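Local coordinates for pheromone cOB1/lipoprotein, YaeC family (Enterococcus faecalis, PDB 4EF2), which probably serves as the membrane-anchored substrate-binding lipoprotein of a methionine uptake system, here holding selenomethionine between its two lobes, at residues A[9-14]-A[56-61]; A[52-57]-A[206-211]; A[90-95]-A[166-171]; A[124-129]-A[145-150]. All coordinates share one frame; numbering follows the deposited sequence.

Contact 1 of 4, residues A[9-14]-A[56-61]. With MSE (selenomethionine), chain C.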
loop_
_atom_site.group_PDB
_atom_site.type_symbol
_atom_site.label_atom_id
_atom_site.label_comp_id
_atom_site.label_asym_id
_atom_site.label_seq_id
_atom_site.Cartn_x
_atom_site.Cartn_y
_atom_site.Cartn_z
ATOM N N GLY A 9 6.905 -3.033 -13.291
ATOM C CA GLY A 9 7.304 -3.524 -11.968
ATOM C C GLY A 9 6.082 -3.506 -11.048
ATOM O O GLY A 9 5.365 -2.542 -11.032
ATOM N N ALA A 10 5.861 -4.577 -10.294
ATOM C CA ALA A 10 4.674 -4.693 -9.466
ATOM C C ALA A 10 4.935 -5.535 -8.186
ATOM O O ALA A 10 5.763 -6.407 -8.178
ATOM C CB ALA A 10 3.555 -5.301 -10.310
ATOM N N SER A 11 4.165 -5.276 -7.137
ATOM C CA SER A 11 4.063 -6.185 -5.997
ATOM C C SER A 11 3.377 -7.490 -6.444
ATOM O O SER A 11 2.609 -7.489 -7.411
ATOM C CB SER A 11 3.253 -5.552 -4.839
ATOM O OG SER A 11 3.914 -4.380 -4.323
ATOM N N PRO A 12 3.644 -8.613 -5.744
ATOM C CA PRO A 12 3.022 -9.887 -6.140
ATOM C C PRO A 12 1.479 -9.894 -6.209
ATOM O O PRO A 12 0.886 -10.399 -7.191
ATOM C CB PRO A 12 3.486 -10.868 -5.054
ATOM C CG PRO A 12 4.805 -10.310 -4.585
ATOM C CD PRO A 12 4.645 -8.806 -4.667
ATOM N N VAL A 13 0.839 -9.395 -5.165
ATOM C CA VAL A 13 -0.602 -9.537 -5.012
ATOM C C VAL A 13 -1.143 -8.390 -4.276
ATOM O O VAL A 13 -0.541 -7.981 -3.303
ATOM C CB VAL A 13 -1.025 -10.800 -4.219
ATOM C CG1 VAL A 13 -2.552 -10.914 -4.292
ATOM C CG2 VAL A 13 -0.360 -12.031 -4.839
ATOM N N PRO A 14 -2.219 -7.779 -4.795
ATOM C CA PRO A 14 -2.907 -8.036 -6.074
ATOM C C PRO A 14 -2.220 -7.512 -7.364
ATOM O O PRO A 14 -2.628 -7.865 -8.460
ATOM C CB PRO A 14 -4.226 -7.274 -5.855
ATOM C CG PRO A 14 -3.800 -6.054 -5.101
ATOM C CD PRO A 14 -2.750 -6.571 -4.131
ATOM N N ASN A 56 5.789 1.422 -12.819
ATOM C CA ASN A 56 5.569 0.571 -11.671
ATOM C C ASN A 56 4.157 0.678 -11.088
ATOM O O ASN A 56 3.427 1.621 -11.351
ATOM C CB ASN A 56 6.732 0.626 -10.630
ATOM C CG ASN A 56 6.800 1.910 -9.854
ATOM O OD1 ASN A 56 5.763 2.497 -9.500
ATOM N ND2 ASN A 56 8.053 2.349 -9.533
ATOM N N TYR A 57 3.782 -0.341 -10.360
ATOM C CA TYR A 57 2.445 -0.464 -9.803
ATOM C C TYR A 57 2.624 -1.198 -8.486
ATOM O O TYR A 57 2.724 -2.440 -8.446
ATOM C CB TYR A 57 1.576 -1.220 -10.768
ATOM C CG TYR A 57 0.143 -1.453 -10.338
ATOM C CD1 TYR A 57 -0.587 -0.510 -9.595
ATOM C CD2 TYR A 57 -0.512 -2.609 -10.714
ATOM C CE1 TYR A 57 -1.925 -0.762 -9.217
ATOM C CE2 TYR A 57 -1.865 -2.825 -10.417
ATOM C CZ TYR A 57 -2.560 -1.943 -9.638
ATOM O OH TYR A 57 -3.895 -2.229 -9.317
ATOM N N PHE A 58 2.706 -0.388 -7.427
ATOM C CA PHE A 58 3.004 -0.864 -6.070
ATOM C C PHE A 58 2.794 0.154 -4.927
ATOM O O PHE A 58 2.582 -0.272 -3.818
ATOM C CB PHE A 58 4.448 -1.422 -5.989
ATOM C CG PHE A 58 5.495 -0.408 -5.631
ATOM C CD1 PHE A 58 5.993 0.455 -6.556
ATOM C CD2 PHE A 58 6.059 -0.390 -4.314
ATOM C CE1 PHE A 58 6.959 1.417 -6.203
ATOM C CE2 PHE A 58 6.998 0.572 -3.946
ATOM C CZ PHE A 58 7.457 1.477 -4.890
ATOM N N GLN A 59 2.877 1.465 -5.191
ATOM C CA GLN A 59 2.937 2.508 -4.156
ATOM C C GLN A 59 1.773 3.523 -4.212
ATOM O O GLN A 59 1.173 3.729 -5.272
ATOM C CB GLN A 59 4.234 3.299 -4.300
ATOM C CG GLN A 59 4.331 4.120 -5.594
ATOM C CD GLN A 59 5.714 4.701 -5.898
ATOM O OE1 GLN A 59 6.408 5.143 -5.000
ATOM N NE2 GLN A 59 6.114 4.702 -7.190
ATOM N N HIS A 60 1.496 4.149 -3.060
ATOM C CA HIS A 60 0.461 5.174 -2.906
ATOM C C HIS A 60 1.098 6.508 -3.022
ATOM O O HIS A 60 2.339 6.605 -3.011
ATOM C CB HIS A 60 -0.461 5.012 -1.666
ATOM C CG HIS A 60 0.256 4.782 -0.337
ATOM N ND1 HIS A 60 1.161 5.660 0.175
ATOM C CD2 HIS A 60 0.130 3.771 0.593
ATOM C CE1 HIS A 60 1.589 5.212 1.354
ATOM N NE2 HIS A 60 0.969 4.071 1.619
ATOM N N VAL A 61 0.267 7.526 -3.188
ATOM C CA VAL A 61 0.765 8.897 -3.418
ATOM C C VAL A 61 1.632 9.405 -2.285
ATOM O O VAL A 61 2.718 9.974 -2.532
ATOM C CB VAL A 61 -0.337 9.874 -3.850
ATOM C CG1 VAL A 61 0.223 11.295 -4.074
ATOM C CG2 VAL A 61 -0.927 9.423 -5.165
HETATM N N MSE C 301 -0.096 -1.707 -1.417
HETATM C CA MSE C 301 0.358 -0.865 -0.307
HETATM C C MSE C 301 -0.825 -0.167 0.430
HETATM O O MSE C 301 -1.692 0.362 -0.233
HETATM O OXT MSE C 301 -0.896 -0.079 1.685
HETATM C CB MSE C 301 1.405 0.207 -0.783
HETATM C CG MSE C 301 2.161 0.848 0.391
HETATM SE SE MSE C 301 3.305 2.397 -0.280
HETATM C CE MSE C 301 4.783 1.405 -1.194
HETATM O O HOH W 1 2.172 -2.773 -2.766
#

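Contact 2 of 4, residues A[52-57]-A[206-211]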
loop_
_atom_site.group_PDB
_atom_site.type_symbol
_atom_site.label_atom_id
_atom_site.label_comp_id
_atom_site.label_asym_id
_atom_site.label_seq_id
_atom_site.Cartn_x
_atom_site.Cartn_y
_atom_site.Cartn_z
ATOM N N ASP A 52 15.181 -0.105 -16.165
ATOM C CA ASP A 52 14.925 -1.548 -16.205
ATOM C C ASP A 52 13.464 -1.795 -16.523
ATOM O O ASP A 52 13.142 -2.780 -17.153
ATOM C CB ASP A 52 15.245 -2.241 -14.860
ATOM C CG ASP A 52 16.749 -2.296 -14.541
ATOM O OD1 ASP A 52 17.551 -1.675 -15.256
ATOM O OD2 ASP A 52 17.109 -2.996 -13.556
ATOM N N ILE A 53 12.592 -0.926 -16.024
ATOM C CA ILE A 53 11.156 -1.018 -16.272
ATOM C C ILE A 53 10.698 0.341 -16.792
ATOM O O ILE A 53 11.375 1.337 -16.607
ATOM C CB ILE A 53 10.345 -1.517 -15.022
ATOM C CG1 ILE A 53 10.370 -0.550 -13.820
ATOM C CG2 ILE A 53 10.899 -2.881 -14.555
ATOM C CD1 ILE A 53 9.902 -1.144 -12.465
ATOM N N ASP A 54 9.538 0.351 -17.435
ATOM C CA ASP A 54 8.913 1.570 -17.938
ATOM C C ASP A 54 7.878 2.145 -16.992
ATOM O O ASP A 54 7.581 3.328 -17.055
ATOM C CB ASP A 54 8.217 1.257 -19.244
ATOM C CG ASP A 54 9.137 0.676 -20.259
ATOM O OD1 ASP A 54 10.213 1.315 -20.446
ATOM O OD2 ASP A 54 8.774 -0.387 -20.847
ATOM N N ALA A 55 7.281 1.304 -16.159
ATOM C CA ALA A 55 6.343 1.788 -15.144
ATOM C C ALA A 55 6.386 0.922 -13.913
ATOM O O ALA A 55 6.889 -0.201 -13.969
ATOM C CB ALA A 55 4.909 1.840 -15.688
ATOM N N ASN A 56 5.789 1.422 -12.819
ATOM C CA ASN A 56 5.569 0.571 -11.671
ATOM C C ASN A 56 4.157 0.678 -11.088
ATOM O O ASN A 56 3.427 1.621 -11.351
ATOM C CB ASN A 56 6.732 0.626 -10.630
ATOM C CG ASN A 56 6.800 1.910 -9.854
ATOM O OD1 ASN A 56 5.763 2.497 -9.500
ATOM N ND2 ASN A 56 8.053 2.349 -9.533
ATOM N N TYR A 57 3.782 -0.341 -10.360
ATOM C CA TYR A 57 2.445 -0.464 -9.803
ATOM C C TYR A 57 2.624 -1.198 -8.486
ATOM O O TYR A 57 2.724 -2.440 -8.446
ATOM C CB TYR A 57 1.576 -1.220 -10.768
ATOM C CG TYR A 57 0.143 -1.453 -10.338
ATOM C CD1 TYR A 57 -0.587 -0.510 -9.595
ATOM C CD2 TYR A 57 -0.512 -2.609 -10.714
ATOM C CE1 TYR A 57 -1.925 -0.762 -9.217
ATOM C CE2 TYR A 57 -1.865 -2.825 -10.417
ATOM C CZ TYR A 57 -2.560 -1.943 -9.638
ATOM O OH TYR A 57 -3.895 -2.229 -9.317
ATOM N N ALA A 206 3.146 4.668 -11.705
ATOM C CA ALA A 206 4.182 5.696 -11.740
ATOM C C ALA A 206 5.134 5.446 -12.945
ATOM O O ALA A 206 5.379 4.301 -13.303
ATOM C CB ALA A 206 4.936 5.709 -10.398
ATOM N N VAL A 207 5.616 6.527 -13.575
ATOM C CA VAL A 207 6.456 6.424 -14.752
ATOM C C VAL A 207 7.445 7.547 -14.678
ATOM O O VAL A 207 7.294 8.464 -13.833
ATOM C CB VAL A 207 5.692 6.575 -16.130
ATOM C CG1 VAL A 207 4.618 5.487 -16.348
ATOM C CG2 VAL A 207 5.169 7.990 -16.393
ATOM N N ARG A 208 8.431 7.502 -15.564
ATOM C CA ARG A 208 9.386 8.626 -15.700
ATOM C C ARG A 208 8.701 9.800 -16.404
ATOM O O ARG A 208 7.792 9.603 -17.226
ATOM C CB ARG A 208 10.656 8.218 -16.474
ATOM C CG ARG A 208 11.467 7.139 -15.766
ATOM C CD ARG A 208 12.742 6.754 -16.514
ATOM N NE ARG A 208 12.482 6.060 -17.783
ATOM C CZ ARG A 208 12.230 4.761 -17.941
ATOM N NH1 ARG A 208 12.164 3.913 -16.912
ATOM N NH2 ARG A 208 12.016 4.296 -19.156
ATOM N N LYS A 209 9.154 11.013 -16.079
ATOM C CA LYS A 209 8.545 12.222 -16.563
ATOM C C LYS A 209 8.455 12.240 -18.063
ATOM O O LYS A 209 7.468 12.710 -18.596
ATOM C CB LYS A 209 9.291 13.452 -16.015
ATOM C CG LYS A 209 8.844 14.812 -16.507
ATOM C CD LYS A 209 7.489 15.313 -16.045
ATOM C CE LYS A 209 7.251 16.717 -16.636
ATOM N NZ LYS A 209 5.912 17.288 -16.310
ATOM N N GLU A 210 9.468 11.727 -18.755
ATOM C CA GLU A 210 9.462 11.803 -20.214
ATOM C C GLU A 210 8.427 10.902 -20.859
ATOM O O GLU A 210 8.089 11.120 -22.029
ATOM C CB GLU A 210 10.857 11.609 -20.848
ATOM C CG GLU A 210 11.425 10.198 -20.857
ATOM C CD GLU A 210 12.180 9.809 -19.605
ATOM O OE1 GLU A 210 12.246 10.608 -18.625
ATOM O OE2 GLU A 210 12.712 8.676 -19.624
ATOM N N ASP A 211 7.954 9.900 -20.118
ATOM C CA ASP A 211 6.899 8.996 -20.578
ATOM C C ASP A 211 5.516 9.415 -20.098
ATOM O O ASP A 211 4.561 8.679 -20.275
ATOM C CB ASP A 211 7.194 7.551 -20.122
ATOM C CG ASP A 211 8.409 6.958 -20.815
ATOM O OD1 ASP A 211 8.497 7.081 -22.051
ATOM O OD2 ASP A 211 9.272 6.348 -20.122
HETATM O O HOH W 2 9.072 5.655 -17.613
HETATM O O HOH W 3 9.536 3.702 -22.033
#

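Contact 3 of 4, residues A[90-95]-A[166-171]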
loop_
_atom_site.group_PDB
_atom_site.type_symbol
_atom_site.label_atom_id
_atom_site.label_comp_id
_atom_site.label_asym_id
_atom_site.label_seq_id
_atom_site.Cartn_x
_atom_site.Cartn_y
_atom_site.Cartn_z
ATOM N N SER A 90 -3.421 -9.394 14.902
ATOM C CA SER A 90 -2.852 -9.943 16.134
ATOM C C SER A 90 -3.293 -11.395 16.298
ATOM O O SER A 90 -4.405 -11.713 15.900
ATOM C CB SER A 90 -3.382 -9.122 17.311
ATOM O OG SER A 90 -3.083 -9.683 18.578
ATOM N N LYS A 91 -2.437 -12.269 16.835
ATOM C CA LYS A 91 -2.900 -13.619 17.183
ATOM C C LYS A 91 -3.294 -13.670 18.631
ATOM O O LYS A 91 -3.821 -14.684 19.039
ATOM C CB LYS A 91 -1.878 -14.719 16.862
ATOM C CG LYS A 91 -1.599 -14.971 15.371
ATOM C CD LYS A 91 -0.412 -15.907 15.255
ATOM C CE LYS A 91 -0.261 -16.584 13.910
ATOM N NZ LYS A 91 0.774 -17.698 13.994
ATOM N N LYS A 92 -3.119 -12.571 19.382
ATOM C CA LYS A 92 -3.353 -12.559 20.841
ATOM C C LYS A 92 -4.668 -11.927 21.261
ATOM O O LYS A 92 -5.356 -12.452 22.148
ATOM C CB LYS A 92 -2.229 -11.828 21.578
ATOM C CG LYS A 92 -0.891 -12.510 21.466
ATOM C CD LYS A 92 0.175 -11.643 22.112
ATOM C CE LYS A 92 1.524 -11.885 21.466
ATOM N NZ LYS A 92 2.481 -10.906 22.019
ATOM N N TYR A 93 -5.021 -10.809 20.648
ATOM C CA TYR A 93 -6.220 -10.067 21.047
ATOM C C TYR A 93 -7.227 -10.026 19.923
ATOM O O TYR A 93 -6.828 -9.885 18.779
ATOM C CB TYR A 93 -5.844 -8.662 21.498
ATOM C CG TYR A 93 -4.773 -8.721 22.554
ATOM C CD1 TYR A 93 -5.085 -9.114 23.887
ATOM C CD2 TYR A 93 -3.462 -8.414 22.231
ATOM C CE1 TYR A 93 -4.095 -9.196 24.850
ATOM C CE2 TYR A 93 -2.472 -8.493 23.170
ATOM C CZ TYR A 93 -2.780 -8.894 24.477
ATOM O OH TYR A 93 -1.787 -8.958 25.415
ATOM N N LYS A 94 -8.516 -10.195 20.264
ATOM C CA LYS A 94 -9.611 -10.069 19.307
ATOM C C LYS A 94 -9.997 -8.591 19.060
ATOM O O LYS A 94 -10.594 -8.308 18.058
ATOM C CB LYS A 94 -10.810 -10.889 19.744
ATOM C CG LYS A 94 -10.660 -12.386 19.416
ATOM N N SER A 95 -9.583 -7.665 19.935
ATOM C CA SER A 95 -9.898 -6.236 19.842
ATOM C C SER A 95 -8.771 -5.381 20.407
ATOM O O SER A 95 -8.131 -5.748 21.404
ATOM C CB SER A 95 -11.203 -5.966 20.627
ATOM O OG SER A 95 -11.349 -4.593 20.896
ATOM N N ASP A 166 3.164 -13.419 12.533
ATOM C CA ASP A 166 3.229 -14.840 12.624
ATOM C C ASP A 166 3.998 -15.338 13.863
ATOM O O ASP A 166 3.582 -16.321 14.496
ATOM C CB ASP A 166 3.797 -15.439 11.332
ATOM C CG ASP A 166 3.336 -16.833 11.126
ATOM O OD1 ASP A 166 2.152 -17.114 11.413
ATOM O OD2 ASP A 166 4.156 -17.664 10.726
ATOM N N ASN A 167 5.041 -14.599 14.259
ATOM C CA ASN A 167 5.824 -14.938 15.459
ATOM C C ASN A 167 5.279 -14.383 16.789
ATOM O O ASN A 167 5.971 -14.500 17.822
ATOM C CB ASN A 167 7.257 -14.435 15.309
ATOM C CG ASN A 167 8.054 -15.193 14.292
ATOM O OD1 ASN A 167 7.805 -16.373 14.029
ATOM N ND2 ASN A 167 9.068 -14.526 13.756
ATOM N N GLU A 168 4.088 -13.760 16.763
ATOM C CA GLU A 168 3.411 -13.250 17.947
ATOM C C GLU A 168 4.190 -12.151 18.683
ATOM O O GLU A 168 4.103 -12.018 19.883
ATOM C CB GLU A 168 3.009 -14.370 18.891
ATOM C CG GLU A 168 1.972 -15.272 18.261
ATOM C CD GLU A 168 1.439 -16.343 19.187
ATOM O OE1 GLU A 168 1.161 -16.033 20.379
ATOM O OE2 GLU A 168 1.266 -17.483 18.688
ATOM N N GLU A 169 4.916 -11.360 17.919
ATOM C CA GLU A 169 5.630 -10.205 18.449
ATOM C C GLU A 169 4.694 -9.026 18.671
ATOM O O GLU A 169 4.053 -8.550 17.726
ATOM C CB GLU A 169 6.753 -9.797 17.472
ATOM C CG GLU A 169 7.813 -10.856 17.203
ATOM C CD GLU A 169 8.515 -11.364 18.461
ATOM O OE1 GLU A 169 8.421 -10.711 19.504
ATOM O OE2 GLU A 169 9.133 -12.430 18.409
ATOM N N GLY A 170 4.618 -8.543 19.896
ATOM C CA GLY A 170 3.783 -7.387 20.231
ATOM C C GLY A 170 2.320 -7.751 20.353
ATOM O O GLY A 170 1.939 -8.908 20.160
ATOM N N ALA A 171 1.520 -6.740 20.726
ATOM C CA ALA A 171 0.087 -6.861 20.895
ATOM C C ALA A 171 -0.610 -6.849 19.524
ATOM O O ALA A 171 -1.601 -7.553 19.346
ATOM C CB ALA A 171 -0.440 -5.744 21.781
#

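Contact 4 of 4, residues A[124-129]-A[145-150]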
loop_
_atom_site.group_PDB
_atom_site.type_symbol
_atom_site.label_atom_id
_atom_site.label_comp_id
_atom_site.label_asym_id
_atom_site.label_seq_id
_atom_site.Cartn_x
_atom_site.Cartn_y
_atom_site.Cartn_z
ATOM N N ALA A 124 -10.530 4.222 17.419
ATOM C CA ALA A 124 -10.779 3.232 18.470
ATOM C C ALA A 124 -10.870 3.917 19.847
ATOM O O ALA A 124 -11.081 3.248 20.835
ATOM C CB ALA A 124 -9.655 2.135 18.472
ATOM N N GLY A 125 -10.608 5.220 19.932
ATOM C CA GLY A 125 -10.714 5.947 21.193
ATOM C C GLY A 125 -9.503 5.807 22.127
ATOM O O GLY A 125 -9.590 6.113 23.334
ATOM N N LEU A 126 -8.371 5.369 21.584
ATOM C CA LEU A 126 -7.190 5.075 22.380
ATOM C C LEU A 126 -6.075 6.127 22.379
ATOM O O LEU A 126 -5.212 6.127 23.260
ATOM C CB LEU A 126 -6.640 3.763 21.920
ATOM C CG LEU A 126 -7.664 2.638 22.298
ATOM C CD1 LEU A 126 -6.948 1.412 21.780
ATOM C CD2 LEU A 126 -8.034 2.485 23.783
ATOM N N ILE A 127 -6.070 6.980 21.383
ATOM C CA ILE A 127 -5.164 8.168 21.390
ATOM C C ILE A 127 -5.890 9.388 20.930
ATOM O O ILE A 127 -6.938 9.260 20.281
ATOM C CB ILE A 127 -3.914 8.017 20.491
ATOM C CG1 ILE A 127 -4.278 8.024 18.987
ATOM C CG2 ILE A 127 -3.120 6.771 20.851
ATOM C CD1 ILE A 127 -3.062 7.993 18.051
ATOM N N THR A 128 -5.314 10.563 21.250
ATOM C CA THR A 128 -5.678 11.827 20.666
ATOM C C THR A 128 -4.382 12.481 20.166
ATOM O O THR A 128 -3.289 12.200 20.657
ATOM C CB THR A 128 -6.347 12.799 21.676
ATOM O OG1 THR A 128 -5.407 13.109 22.689
ATOM C CG2 THR A 128 -7.624 12.210 22.313
ATOM N N LEU A 129 -4.528 13.407 19.224
ATOM C CA LEU A 129 -3.403 14.116 18.624
ATOM C C LEU A 129 -3.394 15.525 19.118
ATOM O O LEU A 129 -4.446 16.084 19.384
ATOM C CB LEU A 129 -3.495 14.052 17.107
ATOM C CG LEU A 129 -3.385 12.626 16.506
ATOM C CD1 LEU A 129 -3.567 12.717 15.004
ATOM C CD2 LEU A 129 -2.089 11.883 16.840
ATOM N N LYS A 145 -2.957 12.438 24.193
ATOM C CA LYS A 145 -3.350 11.369 25.135
ATOM C C LYS A 145 -2.982 10.014 24.581
ATOM O O LYS A 145 -3.280 9.740 23.424
ATOM C CB LYS A 145 -4.839 11.368 25.397
ATOM C CG LYS A 145 -5.374 12.577 26.172
ATOM C CD LYS A 145 -6.702 12.152 26.795
ATOM C CE LYS A 145 -7.537 13.319 27.257
ATOM N NZ LYS A 145 -6.917 13.967 28.446
ATOM N N ASN A 146 -2.334 9.162 25.403
ATOM C CA ASN A 146 -2.021 7.783 25.021
ATOM C C ASN A 146 -2.638 6.891 26.089
ATOM O O ASN A 146 -2.010 6.578 27.100
ATOM C CB ASN A 146 -0.519 7.564 24.805
ATOM C CG ASN A 146 -0.170 6.150 24.340
ATOM O OD1 ASN A 146 -1.021 5.257 24.190
ATOM N ND2 ASN A 146 1.124 5.918 24.155
ATOM N N THR A 147 -3.904 6.535 25.866
ATOM C CA THR A 147 -4.758 5.906 26.885
ATOM C C THR A 147 -4.259 4.621 27.478
ATOM O O THR A 147 -4.256 4.478 28.687
ATOM C CB THR A 147 -6.194 5.744 26.325
ATOM O OG1 THR A 147 -6.711 7.064 26.234
ATOM C CG2 THR A 147 -7.131 4.916 27.224
ATOM N N LYS A 148 -3.833 3.689 26.628
ATOM C CA LYS A 148 -3.226 2.409 27.070
ATOM C C LYS A 148 -1.686 2.510 27.156
ATOM O O LYS A 148 -0.974 1.497 27.216
ATOM C CB LYS A 148 -3.659 1.272 26.128
ATOM C CG LYS A 148 -5.090 0.776 26.378
ATOM C CD LYS A 148 -5.598 -0.143 25.280
ATOM C CE LYS A 148 -6.946 -0.810 25.608
ATOM N NZ LYS A 148 -6.854 -1.632 26.836
ATOM N N LYS A 149 -1.155 3.732 27.132
ATOM C CA LYS A 149 0.284 3.964 27.257
ATOM C C LYS A 149 1.064 3.044 26.267
ATOM O O LYS A 149 2.094 2.440 26.600
ATOM C CB LYS A 149 0.752 3.800 28.753
ATOM C CG LYS A 149 0.102 4.740 29.806
ATOM C CD LYS A 149 -1.264 4.215 30.323
ATOM C CE LYS A 149 -2.173 5.109 31.229
ATOM N NZ LYS A 149 -3.618 4.570 31.441
ATOM N N LEU A 150 0.574 2.940 25.040
ATOM C CA LEU A 150 1.211 2.008 24.053
ATOM C C LEU A 150 2.573 2.515 23.584
ATOM O O LEU A 150 2.822 3.719 23.583
ATOM C CB LEU A 150 0.336 1.806 22.837
ATOM C CG LEU A 150 -1.055 1.292 23.150
ATOM C CD1 LEU A 150 -1.830 1.455 21.829
ATOM C CD2 LEU A 150 -0.983 -0.124 23.769
HETATM O O HOH W 4 -3.446 3.938 23.843
#

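Contact 1 of 4, residues A[9-14]-A[56-61]
Gly9 and Ala10 run parallel to Asn56 and Tyr57, and Tyr57 bonds to Gly9 and to Ser11. Tyr57 N donates to Gly9 O at 2.8 Å, and Ser11 N makes a weak, 3.4 Å bond to Tyr57 O. Two CA-H groups add to this ladder: Asn56 CA sits 3.2 Å from Gly9 O, and Ala10 CA 3.1 Å from Tyr57 O. The sheet belongs to one lobe of a fold consistent with the type 2 periplasmic binding proteins, and its chains run out toward the ligand. Segment 9-14 goes on into helix 12-28, while 56-61 turns a corner at Phe58. One water links both segments to the ligand's amino nitrogen, giving hydrogens to Ser11 OG and Phe58 O and accepting from selenomethionine N at 2.8 Å. Rotation of Ser11 to chi1 -63° sets OG beside its own backbone N, where it rests 3.4 Å from Phe58 CB. Glu84, Asn176, Asn203 and Arg116 also hydrogen-bond to selenomethionine. Packing holds its selenium and CE: the selenium lies over the centre of one His60 ring face, 3.4 Å above the plane, while Asp113 takes a hydrogen bond with His60 NE2, and CE meets Phe58 CE2 obliquely at 3.6 Å.

Contact 2 of 4, residues A[52-57]-A[206-211]
Ile53 O receives the shortest bond between the segments, 2.7 Å from Arg208 NH1, with an N-H...O angle of 154°. The oxygen lies at the edge of the guanidinium, in its plane, and NH1 also serves Leu48 O in helix 43-49. A bend at chi3 (-68°) turns the Arg208 group so that NE, in the same plane, meets Glu210 OE2 at 3.2 Å. NH2 has looser company: Asp54 OD1 makes a long salt bridge at 3.7 Å, the two planes being 62° apart, and Asp211 OD2, well out of the plane at 3.6 Å, contributes charge alone. Over one guanidinium face sits a water that accepts from Arg208 N and donates to Asp54 O and Asp211 OD2. Deeper in the sheet, Asn56 and Ala206 form an antiparallel hydrogen-bonded pair, Asn56 N to Ala206 O 2.9 Å and Ala206 N to Asn56 O 3.1 Å, so strand 55-60 gains an antiparallel neighbour. Asp54 OD2 turns the other way, to Lys7 N on strand 5-10. The carboxylates Asp54 OD1 and Asp211 OD2 come within 5.1 Å, and a second water donates to both; that water and the arginine's positive charge would ease their repulsion and probably favour their ionised forms.

Contact 3 of 4, residues A[90-95]-A[166-171]
Lys91 reaches across to Glu168 and Asp166 with an extended chain. Its CB starts 4.1 Å from Glu168 CG, and CD passes the same carbon at 3.9 Å, the two side chains crossing at about a right angle. CE passes beside Asp166 OD1, with which NZ forms a salt bridge at 3.0 Å, entering from above the carboxylate plane; NZ also makes a hydrogen bond to the carbonyl O of Asp166 at 3.2 Å, on a lone pair. Lys92 is extended too. Its NZ donates to Gly170 O at 2.8 Å from above the carbonyl plane and, weakly, to Glu168 O at 2.9 Å, so one ammonium ties together two carbonyls of the loop. Glu168, with positive phi, is the C-prime residue of the Schellman motif ending helix 161-166; the positive charge of Lys91 NZ, bonded to Asp166 O at the helix's C-terminal end, would probably suit the partial negative charge there. Ser90 OG donates to Ala171 O at 2.7 Å while accepting from Lys92 N and Tyr93 N, an ST turn and ST motif that hold the hydroxyl in place. The ring edge of Tyr93 meets Ala171, with Tyr93 CE2 3.7 Å from Ala171 CB. The contact fastens the loop leaving strand 87-89 to the link between helix 161-166 and strand 172-175, the antiparallel neighbour of strand 87-89 in the sheet.

Contact 4 of 4, residues A[124-129]-A[145-150]
The flat group here is the amide of Asn146, approached on one side by Ile127, whose CG2 comes to 4.2 Å from OD1. On the other side Leu150 N, tilted 34° from the plane of that side-chain carbonyl, donates to OD1 at 2.9 Å. At the edge, ND2 donates to Leu150 O at 2.8 Å, in the amide plane, so both ends of the amide hold the backbone of one residue. Ile127 and Asn146 are the non-hydrogen-bonded pair of a two-stranded antiparallel ribbon, strands 127-129 and 143-146, which a type I turn from Asn146 to Lys149 continues. Backbone bonds flank that pair: Thr147 N to Leu126 O at 2.9 Å, and Thr128 N to Lys145 O at 3.1 Å. Beyond them a side chain joins in. Thr128 OG1, placed between its own N and carbonyl carbon by chi1 63°, accepts from Lys145 N at 3.0 Å. Greasy contact comes from Leu126, whose CD2 touches the aliphatic part of Lys148 at CD, 3.9 Å away; Lys148 NZ itself continues to Ile99 O and Gln97 O. Ile127 faces helix 114-123, packing on Leu118 and Leu121, which places the ribbon against that helix. A water plugs the bend where the ribbon meets the turn, donating to Leu126 O and Asn146 OD1 and accepting from Lys148 N at 2.8 Å.

Contacts 1 and 2 are neighbours in one mixed sheet: they share Asn56 and Tyr57 on strand 55-60, which lies between strands 5-10 and 203-208, and their centres are about 12 Å apart. Gly9 N, 2.9 Å from Ala55 O, probably bonds across the two. Contacts 3 and 4 lie across the chain's centre from contact 2, about 38 and 41 Å from it, and about 19 Å from each other (centre to centre). Along the chain contact 1 closes first; contact 4 is nested within the loop of contact 3, and both within that of contact 2. The chain therefore leaves the first lobe, builds the second and returns, with selenomethionine adjoining contact 1.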